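Side-chain contacts in farnesyltransferase, putative (Trypanosoma cruzi, PDB 3WCA), which probably catalyses the magnesium-dependent head-to-head condensation of two farnesyl diphosphate molecules to squalene, using NADPH or NADH as reductant: residues A[60-65]-A[115-120]; A[207-212]-A[235-240]. The protein carries 1 engineered substitution. One frame throughout, in Å; residues are numbered along the deposited sequence.

Interaction 1: A[60-65]-A[115-120]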
loop_
_atom_site.group_PDB
_atom_site.type_symbol
_atom_site.label_atom_id
_atom_site.label_comp_id
_atom_site.label_asym_id
_atom_site.label_seq_id
_atom_site.Cartn_x
_atom_site.Cartn_y
_atom_site.Cartn_z
ATOM N N PHE A 60 -5.766 11.823 -7.368
ATOM C CA PHE A 60 -6.293 10.501 -7.070
ATOM C C PHE A 60 -5.902 10.114 -5.645
ATOM O O PHE A 60 -6.733 9.654 -4.852
ATOM C CB PHE A 60 -5.703 9.500 -8.063
ATOM C CG PHE A 60 -6.064 8.072 -7.789
ATOM C CD1 PHE A 60 -7.358 7.726 -7.393
ATOM C CD2 PHE A 60 -5.138 7.052 -8.033
ATOM C CE1 PHE A 60 -7.731 6.379 -7.257
ATOM C CE2 PHE A 60 -5.497 5.709 -7.902
ATOM C CZ PHE A 60 -6.807 5.370 -7.514
ATOM N N TYR A 61 -4.623 10.311 -5.334
ATOM C CA TYR A 61 -4.083 10.000 -4.023
ATOM C C TYR A 61 -4.709 10.837 -2.916
ATOM O O TYR A 61 -4.975 10.329 -1.832
ATOM C CB TYR A 61 -2.567 10.211 -4.015
ATOM C CG TYR A 61 -1.949 10.113 -2.640
ATOM C CD1 TYR A 61 -1.493 8.895 -2.137
ATOM C CD2 TYR A 61 -1.866 11.239 -1.820
ATOM C CE1 TYR A 61 -0.968 8.798 -0.844
ATOM C CE2 TYR A 61 -1.351 11.157 -0.529
ATOM C CZ TYR A 61 -0.906 9.936 -0.045
ATOM O OH TYR A 61 -0.428 9.870 1.247
ATOM N N LEU A 62 -4.938 12.117 -3.168
ATOM C CA LEU A 62 -5.513 12.961 -2.130
ATOM C C LEU A 62 -6.974 12.609 -1.850
ATOM O O LEU A 62 -7.430 12.666 -0.706
ATOM C CB LEU A 62 -5.362 14.431 -2.503
ATOM C CG LEU A 62 -3.910 14.940 -2.474
ATOM C CD1 LEU A 62 -3.842 16.373 -3.019
ATOM C CD2 LEU A 62 -3.386 14.896 -1.041
ATOM N N VAL A 63 -7.708 12.234 -2.889
ATOM C CA VAL A 63 -9.095 11.842 -2.704
ATOM C C VAL A 63 -9.137 10.643 -1.746
ATOM O O VAL A 63 -9.853 10.669 -0.745
ATOM C CB VAL A 63 -9.752 11.447 -4.051
ATOM C CG1 VAL A 63 -11.060 10.710 -3.803
ATOM C CG2 VAL A 63 -10.004 12.695 -4.888
ATOM N N LEU A 64 -8.347 9.612 -2.047
ATOM C CA LEU A 64 -8.305 8.406 -1.225
ATOM C C LEU A 64 -7.758 8.718 0.159
ATOM O O LEU A 64 -8.157 8.107 1.159
ATOM C CB LEU A 64 -7.438 7.328 -1.893
ATOM C CG LEU A 64 -7.857 6.888 -3.301
ATOM C CD1 LEU A 64 -7.047 5.660 -3.707
ATOM C CD2 LEU A 64 -9.358 6.562 -3.325
ATOM N N ARG A 65 -6.841 9.675 0.211
ATOM C CA ARG A 65 -6.238 10.070 1.467
ATOM C C ARG A 65 -7.302 10.709 2.348
ATOM O O ARG A 65 -7.275 10.577 3.574
ATOM C CB ARG A 65 -5.112 11.059 1.211
ATOM C CG ARG A 65 -4.395 11.466 2.461
ATOM C CD ARG A 65 -3.818 10.257 3.175
ATOM N NE ARG A 65 -3.215 10.666 4.435
ATOM C CZ ARG A 65 -2.414 9.903 5.163
ATOM N NH1 ARG A 65 -2.112 8.674 4.757
ATOM N NH2 ARG A 65 -1.906 10.381 6.292
ATOM N N THR A 115 -11.574 22.018 -1.160
ATOM C CA THR A 115 -11.998 22.679 -2.386
ATOM C C THR A 115 -10.924 22.628 -3.468
ATOM O O THR A 115 -11.223 22.422 -4.646
ATOM C CB THR A 115 -12.335 24.157 -2.137
ATOM O OG1 THR A 115 -13.224 24.264 -1.022
ATOM C CG2 THR A 115 -12.998 24.760 -3.360
ATOM N N HIS A 116 -9.671 22.818 -3.072
ATOM C CA HIS A 116 -8.581 22.812 -4.043
ATOM C C HIS A 116 -8.488 21.515 -4.819
ATOM O O HIS A 116 -8.144 21.516 -5.995
ATOM C CB HIS A 116 -7.245 23.085 -3.360
ATOM C CG HIS A 116 -7.156 24.438 -2.735
ATOM N ND1 HIS A 116 -7.273 24.639 -1.377
ATOM C CD2 HIS A 116 -6.981 25.663 -3.283
ATOM C CE1 HIS A 116 -7.174 25.930 -1.114
ATOM N NE2 HIS A 116 -6.997 26.574 -2.254
ATOM N N VAL A 117 -8.800 20.411 -4.153
ATOM C CA VAL A 117 -8.744 19.099 -4.781
ATOM C C VAL A 117 -9.860 18.921 -5.804
ATOM O O VAL A 117 -9.627 18.441 -6.911
ATOM C CB VAL A 117 -8.862 17.969 -3.729
ATOM C CG1 VAL A 117 -8.633 16.625 -4.391
ATOM C CG2 VAL A 117 -7.867 18.191 -2.615
ATOM N N THR A 118 -11.079 19.294 -5.431
ATOM C CA THR A 118 -12.202 19.149 -6.351
ATOM C C THR A 118 -12.046 20.076 -7.549
ATOM O O THR A 118 -12.413 19.713 -8.668
ATOM C CB THR A 118 -13.539 19.426 -5.657
ATOM O OG1 THR A 118 -13.509 20.727 -5.061
ATOM C CG2 THR A 118 -13.798 18.378 -4.585
ATOM N N ARG A 119 -11.497 21.267 -7.330
ATOM C CA ARG A 119 -11.296 22.193 -8.447
ATOM C C ARG A 119 -10.314 21.562 -9.420
ATOM O O ARG A 119 -10.592 21.440 -10.609
ATOM C CB ARG A 119 -10.717 23.526 -7.977
ATOM C CG ARG A 119 -11.590 24.311 -7.035
ATOM C CD ARG A 119 -11.094 25.739 -6.967
ATOM N NE ARG A 119 -11.669 26.472 -5.847
ATOM C CZ ARG A 119 -11.816 27.792 -5.826
ATOM N NH1 ARG A 119 -11.435 28.523 -6.870
ATOM N NH2 ARG A 119 -12.333 28.383 -4.758
ATOM N N ALA A 120 -9.155 21.173 -8.897
ATOM C CA ALA A 120 -8.122 20.541 -9.705
ATOM C C ALA A 120 -8.731 19.342 -10.417
ATOM O O ALA A 120 -8.424 19.063 -11.577
ATOM C CB ALA A 120 -6.977 20.091 -8.814
#
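L62 and V117 mark the closest approach of the two backbones, with 7.4 Å between L62 CA and V117 CA. Both segments are helical. Residues 60-65 lie within the long helix 51-72, and 115-120 begin the short helix 115-122. The bonds from CA to CB of L62 and V117 both point at the opposite helix. V63 sits beside this line, one residue further on.

The contact is small and purely apolar. V117 supplies one side of it with its two methyls. CG1 lies anti to the backbone N (chi1 -173°), which carries it out between L62 and V63. There V117 CG1 is 4.2 Å from V63 CG2 and 4.4 Å from L62 CB. The other methyl leans over L62, with V117 CG2 4.4 Å from L62 CD1. The V63 branch used is the one anti to its carbonyl carbon; the two valines meet at a slant. All three residues are buried, and the methyls meet the other helix at ordinary van der Waals spacing.

T118 faces away from helix 51-72, and its OG1 donates a hydrogen bond of 2.9 Å to T115 O within its own helix.

Helix 51-72 also carries the magnesium ligands D68, E71 and D72. Its Y61 touches the bound farnesyl thiodiphosphate, while L62 and V63 pack against helix 115-122. This is plain packing within the all-helical fold. I34 of helix 26-38 touches L62, and H116 stacks on F30 of that same helix. C136 of helix 126-147 meets V63, as do L92 and Y114 from loops.

Interaction 2: A[207-212]-A[235-240]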
loop_
_atom_site.group_PDB
_atom_site.type_symbol
_atom_site.label_atom_id
_atom_site.label_comp_id
_atom_site.label_asym_id
_atom_site.label_seq_id
_atom_site.Cartn_x
_atom_site.Cartn_y
_atom_site.Cartn_z
ATOM N N ARG A 207 5.286 -4.539 9.044
ATOM C CA ARG A 207 6.270 -3.637 9.647
ATOM C C ARG A 207 5.702 -2.786 10.775
ATOM O O ARG A 207 6.389 -2.542 11.769
ATOM C CB ARG A 207 6.872 -2.681 8.593
ATOM C CG ARG A 207 7.889 -1.654 9.177
ATOM C CD ARG A 207 7.998 -0.359 8.332
ATOM N NE ARG A 207 6.696 0.293 8.169
ATOM C CZ ARG A 207 6.398 1.152 7.192
ATOM N NH1 ARG A 207 7.322 1.472 6.289
ATOM N NH2 ARG A 207 5.168 1.666 7.094
ATOM N N ASP A 208 4.460 -2.333 10.619
ATOM C CA ASP A 208 3.837 -1.458 11.613
ATOM C C ASP A 208 3.054 -2.131 12.737
ATOM O O ASP A 208 2.305 -1.466 13.448
ATOM C CB ASP A 208 2.919 -0.439 10.916
ATOM C CG ASP A 208 3.664 0.440 9.917
ATOM O OD1 ASP A 208 4.884 0.632 10.088
ATOM O OD2 ASP A 208 3.023 0.948 8.966
ATOM N N PHE A 209 3.227 -3.439 12.911
ATOM C CA PHE A 209 2.510 -4.151 13.967
ATOM C C PHE A 209 2.541 -3.474 15.338
ATOM O O PHE A 209 1.493 -3.184 15.910
ATOM C CB PHE A 209 3.052 -5.571 14.129
ATOM C CG PHE A 209 2.434 -6.324 15.285
ATOM C CD1 PHE A 209 1.208 -6.959 15.146
ATOM C CD2 PHE A 209 3.068 -6.364 16.524
ATOM C CE1 PHE A 209 0.623 -7.617 16.219
ATOM C CE2 PHE A 209 2.482 -7.026 17.606
ATOM C CZ PHE A 209 1.262 -7.650 17.449
ATOM N N TYR A 210 3.737 -3.242 15.875
ATOM C CA TYR A 210 3.862 -2.641 17.201
ATOM C C TYR A 210 3.208 -1.274 17.304
ATOM O O TYR A 210 2.434 -1.010 18.224
ATOM C CB TYR A 210 5.330 -2.514 17.598
ATOM C CG TYR A 210 5.532 -2.096 19.042
ATOM C CD1 TYR A 210 5.134 -2.923 20.091
ATOM C CD2 TYR A 210 6.135 -0.878 19.358
ATOM C CE1 TYR A 210 5.331 -2.552 21.420
ATOM C CE2 TYR A 210 6.336 -0.495 20.686
ATOM C CZ TYR A 210 5.933 -1.339 21.708
ATOM O OH TYR A 210 6.145 -0.970 23.018
ATOM N N GLU A 211 3.546 -0.402 16.367
ATOM C CA GLU A 211 2.995 0.942 16.330
ATOM C C GLU A 211 1.472 0.891 16.269
ATOM O O GLU A 211 0.791 1.674 16.921
ATOM C CB GLU A 211 3.538 1.678 15.104
ATOM C CG GLU A 211 2.981 3.071 14.891
ATOM C CD GLU A 211 3.488 3.680 13.601
ATOM O OE1 GLU A 211 4.721 3.681 13.393
ATOM O OE2 GLU A 211 2.657 4.152 12.797
ATOM N N ASP A 212 0.938 -0.038 15.488
ATOM C CA ASP A 212 -0.508 -0.152 15.363
ATOM C C ASP A 212 -1.198 -0.681 16.618
ATOM O O ASP A 212 -2.239 -0.153 17.032
ATOM C CB ASP A 212 -0.877 -1.043 14.171
ATOM C CG ASP A 212 -0.529 -0.403 12.823
ATOM O OD1 ASP A 212 -0.472 0.840 12.753
ATOM O OD2 ASP A 212 -0.333 -1.141 11.834
ATOM N N HIS A 235 -1.798 -9.224 21.716
ATOM C CA HIS A 235 -1.033 -8.321 22.567
ATOM C C HIS A 235 0.114 -9.018 23.311
ATOM O O HIS A 235 0.977 -8.357 23.891
ATOM C CB HIS A 235 -1.954 -7.649 23.591
ATOM C CG HIS A 235 -2.823 -6.571 23.018
ATOM N ND1 HIS A 235 -3.845 -6.828 22.129
ATOM C CD2 HIS A 235 -2.835 -5.233 23.229
ATOM C CE1 HIS A 235 -4.451 -5.696 21.819
ATOM N NE2 HIS A 235 -3.858 -4.713 22.473
ATOM N N ALA A 236 0.127 -10.348 23.298
ATOM C CA ALA A 236 1.178 -11.095 23.987
ATOM C C ALA A 236 2.528 -10.949 23.289
ATOM O O ALA A 236 3.578 -11.093 23.915
ATOM C CB ALA A 236 0.797 -12.573 24.083
ATOM N N PHE A 237 2.492 -10.664 21.992
ATOM C CA PHE A 237 3.713 -10.505 21.202
ATOM C C PHE A 237 4.546 -9.306 21.637
ATOM O O PHE A 237 5.682 -9.134 21.196
ATOM C CB PHE A 237 3.373 -10.373 19.713
ATOM C CG PHE A 237 2.794 -11.625 19.106
ATOM C CD1 PHE A 237 2.875 -12.849 19.775
ATOM C CD2 PHE A 237 2.205 -11.591 17.849
ATOM C CE1 PHE A 237 2.377 -14.016 19.196
ATOM C CE2 PHE A 237 1.707 -12.749 17.265
ATOM C CZ PHE A 237 1.794 -13.967 17.941
ATOM N N LYS A 238 3.993 -8.478 22.512
ATOM C CA LYS A 238 4.729 -7.311 22.971
ATOM C C LYS A 238 5.709 -7.666 24.092
ATOM O O LYS A 238 6.625 -6.893 24.400
ATOM C CB LYS A 238 3.742 -6.233 23.438
ATOM C CG LYS A 238 2.858 -5.688 22.314
ATOM C CD LYS A 238 1.941 -4.566 22.787
ATOM C CE LYS A 238 0.795 -5.086 23.644
ATOM N NZ LYS A 238 -0.127 -3.988 24.065
ATOM N N ASP A 239 5.518 -8.852 24.671
ATOM C CA ASP A 239 6.320 -9.352 25.798
ATOM C C ASP A 239 7.466 -10.254 25.350
ATOM O O ASP A 239 7.261 -11.167 24.555
ATOM C CB ASP A 239 5.395 -10.138 26.746
ATOM C CG ASP A 239 6.060 -10.514 28.073
ATOM O OD1 ASP A 239 7.253 -10.883 28.086
ATOM O OD2 ASP A 239 5.372 -10.460 29.117
ATOM N N GLU A 240 8.672 -10.009 25.854
ATOM C CA GLU A 240 9.806 -10.863 25.499
ATOM C C GLU A 240 9.476 -12.324 25.838
ATOM O O GLU A 240 9.990 -13.254 25.219
ATOM C CB GLU A 240 11.066 -10.439 26.259
ATOM C CG GLU A 240 12.205 -11.447 26.142
ATOM C CD GLU A 240 13.495 -10.978 26.790
ATOM O OE1 GLU A 240 13.431 -10.332 27.861
ATOM O OE2 GLU A 240 14.579 -11.270 26.236
#
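F209 and F237 meet through the outer end of the F209 ring. F209 lies in the first turn of the short helix 209-213. Its CG is anti to the backbone N (chi1 175°), and this sends the ring toward 235-240. From CB through CG to both CD atoms it is still more than 4.5 Å from that segment. The contact starts at F209 CE2, 4.1 Å from F237 CB. The tip atom, F209 CZ, touches twice: it is 4.1 Å from F237 CB and 4.1 Å from F237 CD2. It comes to the edge of the F237 ring, near the plane of that ring. The side chains cross at about a right angle, and the two ring planes are inclined at roughly 50°.

Y210 and K238 make a second contact, closer to the surface. K238 CG lies at the edge of the Y210 ring, 4.1 Å from Y210 CE1, and K238 CD follows at 4.2 Å from Y210 CE1. The aliphatic part of the lysine does the touching.

A salt bridge between R207 and D208 is local to the turn just before helix 209-213.

The contact joins helix 209-213 to the 3-10 turn that comes before helix 243-258. W222 and F301 also meet the F209 ring, making an aromatic cluster. A246 and C249 of helix 243-258 touch F237, while I213 of helix 209-213 receives H235 and K238.

How the interactions relate
The two interactions come in series along the chain: interaction 1 closes at residue 120, before interaction 2 opens at 207. Their centres are 34 Å apart and their nearest atoms about 10 Å, so they do not touch. They share no helix. Interaction 1 pairs helices 51-72 and 115-122; interaction 2 joins helix 209-213 to a 3-10 turn. Both belong to the squalene/phytoene synthase part of this all-helical chain. The bound farnesyl thiodiphosphate is about 9 Å from the L62 side chain and about 14 Å from that of F209. Both are packing contacts that do not touch the ligand themselves, but one half of interaction 1 belongs to helix 51-72, which also lines the active site.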